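MIX1 (PDB 3HA4) probably acts as a scaffold that mediates protein-protein interactions through a helical, TPR-like fold, and it can pair with itself as a homodimer. Local coordinates at residues 56-61 / 102-107. Residues are numbered along the deposited sequence; the frame is centred on the assembly and turned at random.
Sequences LMWEQT and LMQLLN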
loop_
_atom_site.group_PDB
_atom_site.type_symbol
_atom_site.label_atom_id
_atom_site.label_comp_id
_atom_site.label_asym_id
_atom_site.label_seq_id
_atom_site.Cartn_x
_atom_site.Cartn_y
_atom_site.Cartn_z
ATOM N N LEU A 56 -2.564 7.860 -16.174
ATOM C CA LEU A 56 -2.384 9.244 -15.751
ATOM C C LEU A 56 -1.937 9.295 -14.293
ATOM O O LEU A 56 -1.048 10.071 -13.923
ATOM C CB LEU A 56 -3.690 10.016 -15.951
ATOM C CG LEU A 56 -3.890 11.511 -15.637
ATOM C CD1 LEU A 56 -4.828 11.708 -14.453
ATOM C CD2 LEU A 56 -2.585 12.304 -15.461
ATOM N N MET A 57 -2.555 8.451 -13.471
ATOM C CA MET A 57 -2.211 8.387 -12.069
ATOM C C MET A 57 -0.779 7.871 -11.899
ATOM O O MET A 57 -0.052 8.367 -11.050
ATOM C CB MET A 57 -3.218 7.544 -11.293
ATOM C CG MET A 57 -4.406 8.356 -10.809
ATOM S SD MET A 57 -5.480 7.432 -9.698
ATOM C CE MET A 57 -6.139 6.191 -10.813
ATOM N N TRP A 58 -0.384 6.900 -12.724
ATOM C CA TRP A 58 0.963 6.357 -12.702
ATOM C C TRP A 58 1.949 7.428 -13.143
ATOM O O TRP A 58 2.986 7.647 -12.504
ATOM C CB TRP A 58 1.083 5.124 -13.611
ATOM C CG TRP A 58 2.518 4.678 -13.768
ATOM C CD1 TRP A 58 3.179 4.394 -14.934
ATOM C CD2 TRP A 58 3.475 4.517 -12.717
ATOM N NE1 TRP A 58 4.483 4.047 -14.668
ATOM C CE2 TRP A 58 4.690 4.116 -13.315
ATOM C CE3 TRP A 58 3.420 4.663 -11.327
ATOM C CZ2 TRP A 58 5.834 3.856 -12.571
ATOM C CZ3 TRP A 58 4.568 4.411 -10.586
ATOM C CH2 TRP A 58 5.754 4.015 -11.210
ATOM N N GLU A 59 1.600 8.095 -14.236
ATOM C CA GLU A 59 2.371 9.213 -14.774
ATOM C C GLU A 59 2.535 10.324 -13.758
ATOM O O GLU A 59 3.601 10.918 -13.638
ATOM C CB GLU A 59 1.695 9.761 -16.029
ATOM C CG GLU A 59 2.619 10.620 -16.851
ATOM C CD GLU A 59 3.968 9.963 -17.022
ATOM O OE1 GLU A 59 4.982 10.579 -16.605
ATOM O OE2 GLU A 59 4.001 8.818 -17.547
ATOM N N GLN A 60 1.478 10.595 -13.002
ATOM C CA GLN A 60 1.584 11.572 -11.929
ATOM C C GLN A 60 2.573 11.146 -10.856
ATOM O O GLN A 60 3.266 11.997 -10.292
ATOM C CB GLN A 60 0.219 11.897 -11.314
ATOM C CG GLN A 60 -0.741 12.528 -12.307
ATOM C CD GLN A 60 -2.158 12.650 -11.780
ATOM O OE1 GLN A 60 -2.642 11.785 -11.061
ATOM N NE2 GLN A 60 -2.829 13.734 -12.142
ATOM N N THR A 61 2.657 9.845 -10.561
ATOM C CA THR A 61 3.546 9.443 -9.484
ATOM C C THR A 61 5.013 9.425 -9.930
ATOM O O THR A 61 5.873 9.862 -9.187
ATOM C CB THR A 61 3.120 8.145 -8.751
ATOM O OG1 THR A 61 3.920 7.046 -9.192
ATOM C CG2 THR A 61 1.672 7.845 -8.978
ATOM N N LEU A 102 8.582 -1.252 -11.812
ATOM C CA LEU A 102 9.775 -1.989 -11.424
ATOM C C LEU A 102 10.969 -1.024 -11.312
ATOM O O LEU A 102 11.603 -0.922 -10.262
ATOM C CB LEU A 102 10.055 -3.131 -12.408
ATOM C CG LEU A 102 11.424 -3.815 -12.277
ATOM C CD1 LEU A 102 11.631 -4.360 -10.869
ATOM C CD2 LEU A 102 11.619 -4.919 -13.324
ATOM N N MET A 103 11.238 -0.283 -12.383
ATOM C CA MET A 103 12.301 0.715 -12.375
ATOM C C MET A 103 12.247 1.700 -11.191
ATOM O O MET A 103 13.274 1.975 -10.554
ATOM C CB MET A 103 12.320 1.482 -13.689
ATOM C CG MET A 103 13.580 2.299 -13.920
ATOM S SD MET A 103 13.567 3.206 -15.487
ATOM C CE MET A 103 12.905 1.959 -16.593
ATOM N N GLN A 104 11.066 2.237 -10.886
ATOM C CA GLN A 104 10.990 3.179 -9.767
ATOM C C GLN A 104 11.274 2.521 -8.408
ATOM O O GLN A 104 11.948 3.108 -7.563
ATOM C CB GLN A 104 9.667 3.937 -9.738
ATOM C CG GLN A 104 9.417 4.640 -8.416
ATOM C CD GLN A 104 8.510 5.842 -8.551
ATOM O OE1 GLN A 104 8.386 6.415 -9.625
ATOM N NE2 GLN A 104 7.888 6.238 -7.456
ATOM N N LEU A 105 10.751 1.311 -8.209
ATOM C CA LEU A 105 11.003 0.564 -6.977
ATOM C C LEU A 105 12.491 0.276 -6.853
ATOM O O LEU A 105 13.056 0.391 -5.772
ATOM C CB LEU A 105 10.185 -0.733 -6.922
ATOM C CG LEU A 105 8.712 -0.545 -6.531
ATOM C CD1 LEU A 105 7.912 -1.813 -6.755
ATOM C CD2 LEU A 105 8.628 -0.111 -5.104
ATOM N N LEU A 106 13.124 -0.065 -7.972
ATOM C CA LEU A 106 14.555 -0.339 -7.977
ATOM C C LEU A 106 15.365 0.910 -7.637
ATOM O O LEU A 106 16.368 0.814 -6.916
ATOM C CB LEU A 106 15.011 -0.961 -9.308
ATOM C CG LEU A 106 14.615 -2.424 -9.541
ATOM C CD1 LEU A 106 15.053 -2.902 -10.912
ATOM C CD2 LEU A 106 15.182 -3.332 -8.448
ATOM N N ASN A 107 14.934 2.073 -8.142
ATOM C CA ASN A 107 15.590 3.344 -7.812
ATOM C C ASN A 107 15.514 3.609 -6.319
ATOM O O ASN A 107 16.474 4.079 -5.725
ATOM C CB ASN A 107 14.980 4.547 -8.569
ATOM C CG ASN A 107 15.357 4.585 -10.054
ATOM O OD1 ASN A 107 16.367 4.022 -10.473
ATOM N ND2 ASN A 107 14.522 5.248 -10.857
#
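The indole of Trp58 and the carboxamide of Gln104 are the two flat groups that meet here, and their planes are turned 40° apart. The two side chains run antiparallel, each passing alongside the other, one from helix 54-64 and the other from helix 94-109. The far corner of the six-membered ring does the touching: Trp58 CH2 lies 3.9 Å from Gln104 OE1, which comes up obliquely, and 4.2 Å from Gln104 CB. Leu75 of helix 70-81 also packs against the indole, while the indole NE1 hydrogen-bonds to Glu100 OE1, one turn before Gln104 on the same helix. Gln104 starts with CG anti to its backbone nitrogen (chi1 165°) and continues extended, which carries the amide across the gap between segments 56-61 and 102-107, whose closest CA atoms, Thr61 CA and Gln104 CA, are 9.7 Å apart. There the amide end comes near Thr61 without bonding to it, Thr61 OG1 and Gln104 NE2 being 4.4 Å apart. Thr61 OG1 makes a weak hydrogen bond, 3.5 Å long, back to Trp58 O in its own helix. Gln104 NE2 instead donates to the carbonyls of Tyr65 and Asp68, in the connection leading from helix 54-64 to helix 70-81. All three touching residues are buried close to the centre of this all-helical, TPR-like chain. Direct contact between the segments is therefore van der Waals packing, whereas polar bonds to partners just outside them tie the parts together: Trp58 to Glu100 joins the two helices, and Gln104's two main-chain acceptors probably restrict the turning of its amide.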